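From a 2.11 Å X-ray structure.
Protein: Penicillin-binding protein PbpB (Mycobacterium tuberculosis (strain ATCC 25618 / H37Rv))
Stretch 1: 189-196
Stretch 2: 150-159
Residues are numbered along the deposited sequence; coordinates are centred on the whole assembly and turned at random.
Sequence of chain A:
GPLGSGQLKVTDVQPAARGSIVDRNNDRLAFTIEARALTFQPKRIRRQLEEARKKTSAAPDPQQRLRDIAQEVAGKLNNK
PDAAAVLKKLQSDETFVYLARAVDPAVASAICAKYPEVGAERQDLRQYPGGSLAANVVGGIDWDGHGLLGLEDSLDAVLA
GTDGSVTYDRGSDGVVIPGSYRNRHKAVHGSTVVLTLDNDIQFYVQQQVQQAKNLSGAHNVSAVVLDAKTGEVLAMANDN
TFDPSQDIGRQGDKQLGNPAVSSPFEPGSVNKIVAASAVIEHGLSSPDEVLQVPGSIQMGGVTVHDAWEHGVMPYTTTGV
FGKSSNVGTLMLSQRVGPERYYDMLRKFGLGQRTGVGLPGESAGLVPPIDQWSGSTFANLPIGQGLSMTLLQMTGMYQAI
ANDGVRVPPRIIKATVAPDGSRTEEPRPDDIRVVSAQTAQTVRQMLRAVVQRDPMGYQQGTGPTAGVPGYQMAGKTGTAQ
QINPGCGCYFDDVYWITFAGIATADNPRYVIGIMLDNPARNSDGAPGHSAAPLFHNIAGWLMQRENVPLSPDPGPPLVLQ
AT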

# COMPACT_ATOMS: atom_id res chain seq x y z
N HIS A 189 -0.71 25.37 -25.34
CA HIS A 189 -0.21 25.47 -23.98
C HIS A 189 -0.41 24.15 -23.24
O HIS A 189 -1.27 23.33 -23.60
CB HIS A 189 -0.89 26.61 -23.23
CG HIS A 189 -0.58 27.96 -23.80
ND1 HIS A 189 0.69 28.50 -23.78
CD2 HIS A 189 -1.36 28.87 -24.43
CE1 HIS A 189 0.68 29.68 -24.37
NE2 HIS A 189 -0.55 29.93 -24.77
N GLY A 190 0.42 23.93 -22.22
CA GLY A 190 0.33 22.69 -21.46
C GLY A 190 -0.98 22.57 -20.70
O GLY A 190 -1.50 23.55 -20.16
N SER A 191 -1.50 21.36 -20.62
CA SER A 191 -2.69 21.15 -19.81
C SER A 191 -2.30 20.96 -18.34
O SER A 191 -1.16 20.65 -18.01
CB SER A 191 -3.47 19.94 -20.31
OG SER A 191 -3.91 20.15 -21.63
N THR A 192 -3.28 21.17 -17.46
CA THR A 192 -3.07 20.99 -16.04
C THR A 192 -3.48 19.58 -15.62
O THR A 192 -4.52 19.08 -16.05
CB THR A 192 -3.86 22.03 -15.25
OG1 THR A 192 -3.16 23.28 -15.31
CG2 THR A 192 -4.01 21.62 -13.78
N VAL A 193 -2.65 18.94 -14.80
CA VAL A 193 -2.84 17.56 -14.37
C VAL A 193 -3.39 17.57 -12.94
O VAL A 193 -2.73 18.06 -12.01
CB VAL A 193 -1.52 16.77 -14.46
CG1 VAL A 193 -1.63 15.44 -13.73
CG2 VAL A 193 -1.13 16.53 -15.94
N VAL A 194 -4.59 17.03 -12.75
CA VAL A 194 -5.26 16.96 -11.45
C VAL A 194 -5.04 15.57 -10.86
O VAL A 194 -5.47 14.57 -11.44
CB VAL A 194 -6.76 17.26 -11.58
CG1 VAL A 194 -7.43 17.23 -10.20
CG2 VAL A 194 -7.02 18.60 -12.31
N LEU A 195 -4.36 15.50 -9.71
CA LEU A 195 -4.09 14.22 -9.07
C LEU A 195 -5.24 13.82 -8.14
O LEU A 195 -6.04 14.65 -7.71
CB LEU A 195 -2.78 14.28 -8.27
CG LEU A 195 -1.56 14.73 -9.08
CD1 LEU A 195 -0.31 14.78 -8.23
CD2 LEU A 195 -1.35 13.79 -10.28
N THR A 196 -5.29 12.52 -7.83
CA THR A 196 -6.20 12.05 -6.78
C THR A 196 -5.72 12.41 -5.38
O THR A 196 -6.51 12.28 -4.43
CB THR A 196 -6.37 10.53 -6.89
OG1 THR A 196 -5.08 9.90 -6.79
CG2 THR A 196 -7.01 10.14 -8.22
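Stretch 2 (150-159) GLEDSLDAVL

Stretch 2 is helical in two segments, broken at Leu155, which leaves helical geometry (phi/psi -104/22) after the first segment and serves as the N-cap position of the second. Stretch 1 enters as an extended loop and becomes a strand from Thr192 to Leu195. The two run in opposite senses: the beginning of stretch 1 meets Val158 and Leu159, and its later residues meet Leu155 and then Leu151.

His189 makes no contact, its CA-to-CB bond pointing away. The nearest pair of CA atoms is Gly190 CA and Leu159 CA, 4.5 Å apart. Gly190 CA lies 3.2 Å from Leu159 O, in a CA-H...O contact with an angle of 153° at the hydrogen. Glycine suits this place because a CB in ideal position would point toward the helix and fall 1.8 Å from Leu159 O, a clash.

Ser191 provides the one hydrogen bond between the stretches: Ser191 N donates to Val158 O at 3.0 Å, with an angle of 147° at the hydrogen. The bond uses only main-chain atoms; the CA-to-CB bond of Ser191 points sideways, with Ser191 CB 4.2 Å from Val158 CG1.

The CA-to-CB bond of Thr192 points away, and its OG1 is hydrogen-bonded elsewhere in the structure. With the alternation of a strand, the CA-to-CB bond of Val193 points toward stretch 2, and the residue is buried. Its branched side chain meets three apolar partners: Val193 CG1 lies 3.9 Å from Leu155 CD1, and Val193 CG2 lies 4.0 Å from Val158 CG1 and 3.8 Å from Leu159 CD2. Val193 CG2 is also 4.0 Å from Leu155 CD1, so Leu155 meets both methyls. Leu159 CB starts away from the strand, but its longer side chain brings the methyl back.

Val194 is out of reach. The CA-to-CB bond of Leu195 points sideways, yet leucine is long enough for Leu195 CD2 to reach Leu151 CD1 at 3.6 Å, extending the apolar contact to the first helical segment. Thr196 lies beyond the contact.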

# COMPACT_ATOMS: atom_id res chain seq x y z
N GLY A 150 9.84 11.74 -12.23
CA GLY A 150 8.49 11.78 -11.69
C GLY A 150 7.45 12.08 -12.77
O GLY A 150 7.69 11.93 -13.97
N LEU A 151 6.28 12.53 -12.31
CA LEU A 151 5.21 12.87 -13.24
C LEU A 151 5.59 14.05 -14.15
O LEU A 151 5.04 14.18 -15.25
CB LEU A 151 3.92 13.20 -12.48
CG LEU A 151 3.16 12.04 -11.83
CD1 LEU A 151 1.88 12.55 -11.22
CD2 LEU A 151 2.88 10.92 -12.83
N GLU A 152 6.49 14.92 -13.70
CA GLU A 152 6.95 16.01 -14.57
C GLU A 152 7.54 15.45 -15.85
O GLU A 152 7.37 16.01 -16.94
CB GLU A 152 7.99 16.88 -13.86
CG GLU A 152 7.50 17.68 -12.68
CD GLU A 152 6.91 19.03 -13.08
OE1 GLU A 152 6.33 19.15 -14.19
OE2 GLU A 152 7.03 19.96 -12.27
N ASP A 153 8.24 14.32 -15.73
CA ASP A 153 8.84 13.66 -16.88
C ASP A 153 7.82 12.80 -17.61
O ASP A 153 7.61 12.97 -18.82
CB ASP A 153 10.03 12.82 -16.43
CG ASP A 153 10.68 12.09 -17.56
OD1 ASP A 153 10.99 12.74 -18.58
OD2 ASP A 153 10.92 10.88 -17.43
N SER A 154 7.16 11.88 -16.90
CA SER A 154 6.32 10.88 -17.56
C SER A 154 5.09 11.51 -18.19
O SER A 154 4.56 10.98 -19.17
CB SER A 154 5.90 9.78 -16.58
OG SER A 154 5.02 10.29 -15.58
N LEU A 155 4.60 12.63 -17.65
CA LEU A 155 3.52 13.38 -18.26
C LEU A 155 4.01 14.65 -18.96
O LEU A 155 3.22 15.58 -19.15
CB LEU A 155 2.46 13.73 -17.21
CG LEU A 155 1.77 12.50 -16.61
CD1 LEU A 155 0.66 12.91 -15.64
CD2 LEU A 155 1.23 11.59 -17.72
N ASP A 156 5.28 14.72 -19.34
CA ASP A 156 5.83 15.96 -19.87
C ASP A 156 5.09 16.43 -21.11
O ASP A 156 4.82 17.63 -21.27
CB ASP A 156 7.32 15.79 -20.17
CG ASP A 156 7.98 17.08 -20.57
OD1 ASP A 156 8.02 18.02 -19.72
OD2 ASP A 156 8.47 17.15 -21.71
N ALA A 157 4.73 15.51 -22.01
CA ALA A 157 4.02 15.91 -23.22
C ALA A 157 2.70 16.58 -22.89
O ALA A 157 2.33 17.58 -23.51
CB ALA A 157 3.80 14.70 -24.13
N VAL A 158 1.98 16.05 -21.90
CA VAL A 158 0.74 16.69 -21.46
C VAL A 158 1.03 18.04 -20.82
O VAL A 158 0.31 19.03 -21.06
CB VAL A 158 -0.02 15.76 -20.48
CG1 VAL A 158 -1.28 16.43 -19.97
CG2 VAL A 158 -0.36 14.44 -21.16
N LEU A 159 2.07 18.12 -20.00
CA LEU A 159 2.38 19.34 -19.27
C LEU A 159 3.09 20.38 -20.14
O LEU A 159 2.90 21.59 -19.94
CB LEU A 159 3.25 19.01 -18.05
CG LEU A 159 2.56 18.22 -16.91
CD1 LEU A 159 3.60 17.58 -15.97
CD2 LEU A 159 1.61 19.14 -16.13